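Local coordinates for uncharacterized protein (Bacillus thuringiensis serovar kurstaki, PDB 4XE7), which is a ParM-type bacterial actin homologue that probably polymerises with bound nucleotide into filaments that segregate plasmid DNA, at residues 19-24 with 35-40; 23-28 with 402-407. All coordinates share one frame; numbering follows the deposited sequence.

Contact 1. Residues 19-24 with 35-40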
loop_
_atom_site.group_PDB
_atom_site.type_symbol
_atom_site.label_atom_id
_atom_site.label_comp_id
_atom_site.label_asym_id
_atom_site.label_seq_id
_atom_site.Cartn_x
_atom_site.Cartn_y
_atom_site.Cartn_z
ATOM N N ASN A 19 -7.687 -7.658 2.497
ATOM C CA ASN A 19 -9.017 -7.924 1.948
ATOM C C ASN A 19 -9.367 -7.049 0.757
ATOM O O ASN A 19 -10.208 -7.403 -0.064
ATOM C CB ASN A 19 -10.078 -7.735 3.028
ATOM C CG ASN A 19 -10.056 -8.834 4.055
ATOM O OD1 ASN A 19 -10.199 -10.012 3.724
ATOM N ND2 ASN A 19 -9.863 -8.460 5.314
ATOM N N ILE A 20 -8.739 -5.886 0.674
ATOM C CA ILE A 20 -9.029 -4.957 -0.405
ATOM C C ILE A 20 -7.977 -5.094 -1.493
ATOM O O ILE A 20 -8.277 -4.993 -2.674
ATOM C CB ILE A 20 -9.065 -3.489 0.091
ATOM C CG1 ILE A 20 -10.050 -3.334 1.244
ATOM C CG2 ILE A 20 -9.429 -2.532 -1.051
ATOM C CD1 ILE A 20 -11.464 -3.707 0.872
ATOM N N LYS A 21 -6.738 -5.325 -1.071
ATOM C CA LYS A 21 -5.599 -5.291 -1.983
ATOM C C LYS A 21 -4.605 -6.407 -1.709
ATOM O O LYS A 21 -4.419 -6.836 -0.576
ATOM C CB LYS A 21 -4.869 -3.935 -1.890
ATOM C CG LYS A 21 -5.649 -2.740 -2.405
ATOM C CD LYS A 21 -4.795 -1.478 -2.375
ATOM C CE LYS A 21 -5.611 -0.237 -2.707
ATOM N NZ LYS A 21 -4.875 1.016 -2.372
ATOM N N ALA A 22 -3.981 -6.891 -2.769
ATOM C CA ALA A 22 -2.809 -7.719 -2.638
ATOM C C ALA A 22 -1.638 -6.770 -2.804
ATOM O O ALA A 22 -1.547 -6.079 -3.815
ATOM C CB ALA A 22 -2.790 -8.823 -3.691
ATOM N N LYS A 23 -0.762 -6.688 -1.819
ATOM C CA LYS A 23 0.402 -5.821 -1.982
ATOM C C LYS A 23 1.665 -6.654 -2.010
ATOM O O LYS A 23 1.738 -7.688 -1.362
ATOM C CB LYS A 23 0.478 -4.768 -0.874
ATOM C CG LYS A 23 -0.660 -3.785 -0.914
ATOM C CD LYS A 23 -0.593 -2.819 0.245
ATOM C CE LYS A 23 -1.370 -1.534 -0.067
ATOM N NZ LYS A 23 -1.254 -0.530 1.019
ATOM N N ILE A 24 2.642 -6.209 -2.792
ATOM C CA ILE A 24 3.946 -6.855 -2.825
ATOM C C ILE A 24 5.043 -5.809 -2.719
ATOM O O ILE A 24 4.922 -4.708 -3.262
ATOM C CB ILE A 24 4.138 -7.683 -4.119
ATOM C CG1 ILE A 24 5.487 -8.400 -4.133
ATOM C CG2 ILE A 24 4.055 -6.791 -5.356
ATOM C CD1 ILE A 24 5.690 -9.280 -5.430
ATOM N N SER A 35 7.460 -1.772 -5.204
ATOM C CA SER A 35 6.151 -2.164 -4.673
ATOM C C SER A 35 5.008 -1.790 -5.589
ATOM O O SER A 35 5.043 -0.743 -6.267
ATOM C CB SER A 35 5.898 -1.520 -3.310
ATOM O OG SER A 35 6.869 -1.922 -2.370
ATOM N N PHE A 36 3.995 -2.655 -5.605
ATOM C CA PHE A 36 2.708 -2.323 -6.206
ATOM C C PHE A 36 1.585 -3.087 -5.503
ATOM O O PHE A 36 1.831 -3.980 -4.679
ATOM C CB PHE A 36 2.703 -2.608 -7.710
ATOM C CG PHE A 36 2.970 -4.048 -8.072
ATOM C CD1 PHE A 36 4.260 -4.477 -8.356
ATOM C CD2 PHE A 36 1.927 -4.968 -8.141
ATOM C CE1 PHE A 36 4.510 -5.799 -8.695
ATOM C CE2 PHE A 36 2.164 -6.296 -8.500
ATOM C CZ PHE A 36 3.466 -6.709 -8.759
ATOM N N ALA A 37 0.354 -2.712 -5.827
ATOM C CA ALA A 37 -0.833 -3.308 -5.242
ATOM C C ALA A 37 -1.764 -3.811 -6.341
ATOM O O ALA A 37 -1.981 -3.134 -7.344
ATOM C CB ALA A 37 -1.553 -2.312 -4.380
ATOM N N ILE A 38 -2.321 -4.994 -6.140
ATOM C CA ILE A 38 -3.346 -5.504 -7.041
ATOM C C ILE A 38 -4.645 -5.617 -6.261
ATOM O O ILE A 38 -4.706 -6.333 -5.265
ATOM C CB ILE A 38 -2.954 -6.871 -7.637
ATOM C CG1 ILE A 38 -1.637 -6.747 -8.413
ATOM C CG2 ILE A 38 -4.052 -7.385 -8.567
ATOM C CD1 ILE A 38 -1.177 -8.043 -9.122
ATOM N N PRO A 39 -5.692 -4.898 -6.698
ATOM C CA PRO A 39 -6.946 -4.999 -5.945
ATOM C C PRO A 39 -7.480 -6.440 -5.943
ATOM O O PRO A 39 -7.357 -7.196 -6.928
ATOM C CB PRO A 39 -7.897 -4.051 -6.690
ATOM C CG PRO A 39 -7.008 -3.180 -7.551
ATOM C CD PRO A 39 -5.808 -4.012 -7.873
ATOM N N THR A 40 -8.063 -6.815 -4.817
ATOM C CA THR A 40 -8.507 -8.179 -4.601
ATOM C C THR A 40 -9.864 -8.391 -5.273
ATOM O O THR A 40 -10.922 -8.465 -4.632
ATOM C CB THR A 40 -8.546 -8.479 -3.108
ATOM O OG1 THR A 40 -7.281 -8.093 -2.553
ATOM C CG2 THR A 40 -8.797 -9.968 -2.849
#

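Contact 2. Residues 23-28 with 402-407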
loop_
_atom_site.group_PDB
_atom_site.type_symbol
_atom_site.label_atom_id
_atom_site.label_comp_id
_atom_site.label_asym_id
_atom_site.label_seq_id
_atom_site.Cartn_x
_atom_site.Cartn_y
_atom_site.Cartn_z
ATOM N N LYS A 23 -0.762 -6.688 -1.819
ATOM C CA LYS A 23 0.402 -5.821 -1.982
ATOM C C LYS A 23 1.665 -6.654 -2.010
ATOM O O LYS A 23 1.738 -7.688 -1.362
ATOM C CB LYS A 23 0.478 -4.768 -0.874
ATOM C CG LYS A 23 -0.660 -3.785 -0.914
ATOM C CD LYS A 23 -0.593 -2.819 0.245
ATOM C CE LYS A 23 -1.370 -1.534 -0.067
ATOM N NZ LYS A 23 -1.254 -0.530 1.019
ATOM N N ILE A 24 2.642 -6.209 -2.792
ATOM C CA ILE A 24 3.946 -6.855 -2.825
ATOM C C ILE A 24 5.043 -5.809 -2.719
ATOM O O ILE A 24 4.922 -4.708 -3.262
ATOM C CB ILE A 24 4.138 -7.683 -4.119
ATOM C CG1 ILE A 24 5.487 -8.400 -4.133
ATOM C CG2 ILE A 24 4.055 -6.791 -5.356
ATOM C CD1 ILE A 24 5.690 -9.280 -5.430
ATOM N N SER A 25 6.106 -6.152 -2.004
ATOM C CA SER A 25 7.354 -5.416 -2.076
ATOM C C SER A 25 8.464 -6.398 -2.447
ATOM O O SER A 25 8.574 -7.457 -1.837
ATOM C CB SER A 25 7.663 -4.719 -0.746
ATOM O OG SER A 25 6.795 -3.619 -0.534
ATOM N N PHE A 26 9.281 -6.078 -3.444
ATOM C CA PHE A 26 10.348 -7.010 -3.808
ATOM C C PHE A 26 11.618 -6.269 -4.163
ATOM O O PHE A 26 11.614 -5.049 -4.331
ATOM C CB PHE A 26 9.920 -7.910 -4.977
ATOM C CG PHE A 26 9.684 -7.169 -6.266
ATOM C CD1 PHE A 26 10.641 -7.166 -7.273
ATOM C CD2 PHE A 26 8.506 -6.469 -6.469
ATOM C CE1 PHE A 26 10.427 -6.481 -8.474
ATOM C CE2 PHE A 26 8.289 -5.775 -7.665
ATOM C CZ PHE A 26 9.249 -5.789 -8.661
ATOM N N LEU A 27 12.720 -6.999 -4.267
ATOM C CA LEU A 27 13.965 -6.378 -4.691
ATOM C C LEU A 27 14.097 -6.509 -6.200
ATOM O O LEU A 27 14.021 -7.606 -6.756
ATOM C CB LEU A 27 15.159 -6.996 -3.970
ATOM C CG LEU A 27 15.146 -6.723 -2.460
ATOM C CD1 LEU A 27 16.322 -7.407 -1.758
ATOM C CD2 LEU A 27 15.166 -5.196 -2.193
ATOM N N ASN A 28 14.257 -5.375 -6.875
ATOM C CA ASN A 28 14.308 -5.407 -8.321
ATOM C C ASN A 28 15.753 -5.639 -8.756
ATOM O O ASN A 28 16.592 -6.047 -7.943
ATOM C CB ASN A 28 13.712 -4.126 -8.922
ATOM C CG ASN A 28 14.441 -2.856 -8.476
ATOM O OD1 ASN A 28 15.594 -2.897 -8.034
ATOM N ND2 ASN A 28 13.765 -1.713 -8.614
ATOM N N PHE A 402 4.404 -0.607 4.242
ATOM C CA PHE A 402 5.236 -0.906 5.408
ATOM C C PHE A 402 5.111 -2.384 5.805
ATOM O O PHE A 402 6.060 -2.993 6.306
ATOM C CB PHE A 402 4.856 -0.014 6.603
ATOM C CG PHE A 402 5.553 1.344 6.627
ATOM C CD1 PHE A 402 6.482 1.698 5.667
ATOM C CD2 PHE A 402 5.279 2.252 7.648
ATOM C CE1 PHE A 402 7.123 2.923 5.717
ATOM C CE2 PHE A 402 5.913 3.470 7.708
ATOM C CZ PHE A 402 6.838 3.816 6.736
ATOM N N THR A 403 3.929 -2.955 5.592
ATOM C CA THR A 403 3.719 -4.365 5.905
ATOM C C THR A 403 4.491 -5.266 4.936
ATOM O O THR A 403 5.222 -6.158 5.367
ATOM C CB THR A 403 2.239 -4.729 5.867
ATOM O OG1 THR A 403 1.533 -3.919 6.815
ATOM C CG2 THR A 403 2.037 -6.212 6.188
ATOM N N SER A 404 4.326 -5.044 3.634
ATOM C CA SER A 404 5.056 -5.852 2.656
ATOM C C SER A 404 6.562 -5.611 2.719
ATOM O O SER A 404 7.342 -6.550 2.552
ATOM C CB SER A 404 4.549 -5.605 1.228
ATOM O OG SER A 404 4.407 -4.230 0.936
ATOM N N ARG A 405 6.978 -4.363 2.946
ATOM C CA ARG A 405 8.396 -4.073 3.114
ATOM C C ARG A 405 8.967 -4.773 4.341
ATOM O O ARG A 405 10.105 -5.251 4.302
ATOM C CB ARG A 405 8.648 -2.561 3.216
ATOM C CG ARG A 405 8.411 -1.826 1.913
ATOM C CD ARG A 405 8.290 -0.324 2.120
ATOM N NE ARG A 405 9.549 0.243 2.553
ATOM C CZ ARG A 405 10.461 0.762 1.738
ATOM N NH1 ARG A 405 10.258 0.798 0.437
ATOM N NH2 ARG A 405 11.583 1.247 2.233
ATOM N N SER A 406 8.191 -4.835 5.424
ATOM C CA SER A 406 8.638 -5.543 6.633
ATOM C C SER A 406 8.852 -7.025 6.349
ATOM O O SER A 406 9.875 -7.594 6.723
ATOM C CB SER A 406 7.627 -5.385 7.774
ATOM O OG SER A 406 7.489 -4.026 8.157
ATOM N N TYR A 407 7.868 -7.647 5.715
ATOM C CA TYR A 407 8.019 -9.031 5.293
ATOM C C TYR A 407 9.270 -9.176 4.420
ATOM O O TYR A 407 10.079 -10.072 4.636
ATOM C CB TYR A 407 6.768 -9.514 4.546
ATOM C CG TYR A 407 5.485 -9.488 5.374
ATOM C CD1 TYR A 407 5.536 -9.345 6.759
ATOM C CD2 TYR A 407 4.231 -9.591 4.771
ATOM C CE1 TYR A 407 4.388 -9.321 7.522
ATOM C CE2 TYR A 407 3.053 -9.571 5.542
ATOM C CZ TYR A 407 3.153 -9.439 6.917
ATOM O OH TYR A 407 2.030 -9.406 7.716
#

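Contact 1. Residues 19-24 with 35-40
I24 and F36 meet side by side across an antiparallel beta hairpin, strands 21-27 and 33-45, in the eight-stranded sheet of the N-terminal part of this actin-like protein. The CG2 methyl of I24 sits over the centre of the F36 ring, 3.5 Å from the ring centroid and 13° off its normal, a CH-pi contact. F36 CG lies between its backbone N and carbonyl carbon (chi1 60°), on the same side of the sheet as I24. I38 CG1 reaches the ring edge in plane, and A22 CB faces I38 CB at 4.4 Å. On the sheet face that carries K21, K23 and A37, the aliphatic stems of the two lysines both touch the methyl of A37, with K21 CD and K23 CG each 3.9 Å from A37 CB. Beneath these side chains the strands are stitched by paired backbone bonds, A22 N to I38 O and I38 N to A22 O both at 2.7 Å; in the next pair the F36 N to I24 O bond is longer, 3.3 Å, and bent at the hydrogen. P39, which has no N-H to give, falls at a non-hydrogen-bonded position opposite K21, where no bond to strand 21-27 is called for. Farther out, helix 123-140 packs against F36 through V136 and R140, while K23 NZ turns away to A400 O and K23 makes a cation-pi contact with Y401. Beyond the strand pairing, T40 N continues the ladder with a straight 2.8 Å bond to I20 O, approaching from above the carbonyl plane, 41° out of it.

Contact 2. Residues 23-28 with 402-407
S25 OG and S404 OG share a 2.9 Å hydrogen bond, which joins a strand to a helix through two small hydroxyls. This is the tight part of the contact. S404 OG lies between its own backbone N and carbonyl carbon (chi1 47°), a position from which it meets S25 and also bonds Y401 O just before the helix. S25 OG in turn has a second partner, S35 OG on the adjacent strand, so the buried S25 hydroxyl links S404 on the helix to S35 on the next strand. Each serine CB also lies close to the other's backbone: S404 CB comes within 3.6 Å of S25 N, and S25 CB within 3.7 Å of S404 C. With nothing larger than serine at the centre, the segment axes approach to 6.9 Å, at 41° to each other. In the actin-like fold this brings the C-terminal helix 402-418 onto a face of the N-terminal sheet, next to strand 21-27; I24 and F26 point away from the helix. On one flank R405 lays CG beside S25 OG at 3.4 Å. The rest of its chain bends at chi3 (67°), and the guanidinium NH2 forms a salt bridge with D212, which anchors the tip of R405 elsewhere than on the strand. Toward K23, which is partly exposed, the contact slackens: K23 CB lies 4.4 Å from S404 OG.

From the N terminus, strand 21-27, the second strand of the chain, serves both contacts, with K23 and I24 common to them. Contact 1 closes a short loop, the hairpin turn to strand 33-45. Contact 2 starts from the same strand and spans almost the whole chain, joining it to helix 402-418; only segment 35-40 falls inside this long loop, because contact 1 begins four residues earlier, at 19. The two touch directly where S35 OG, on the contact 1 side, lies 2.5 Å from S25 OG of contact 2, probably hydrogen-bonded, and where the rings of F36 and F26 pack together. Between them they tie the second and third strands of the N-terminal sheet to each other and the second to the chain's last helix.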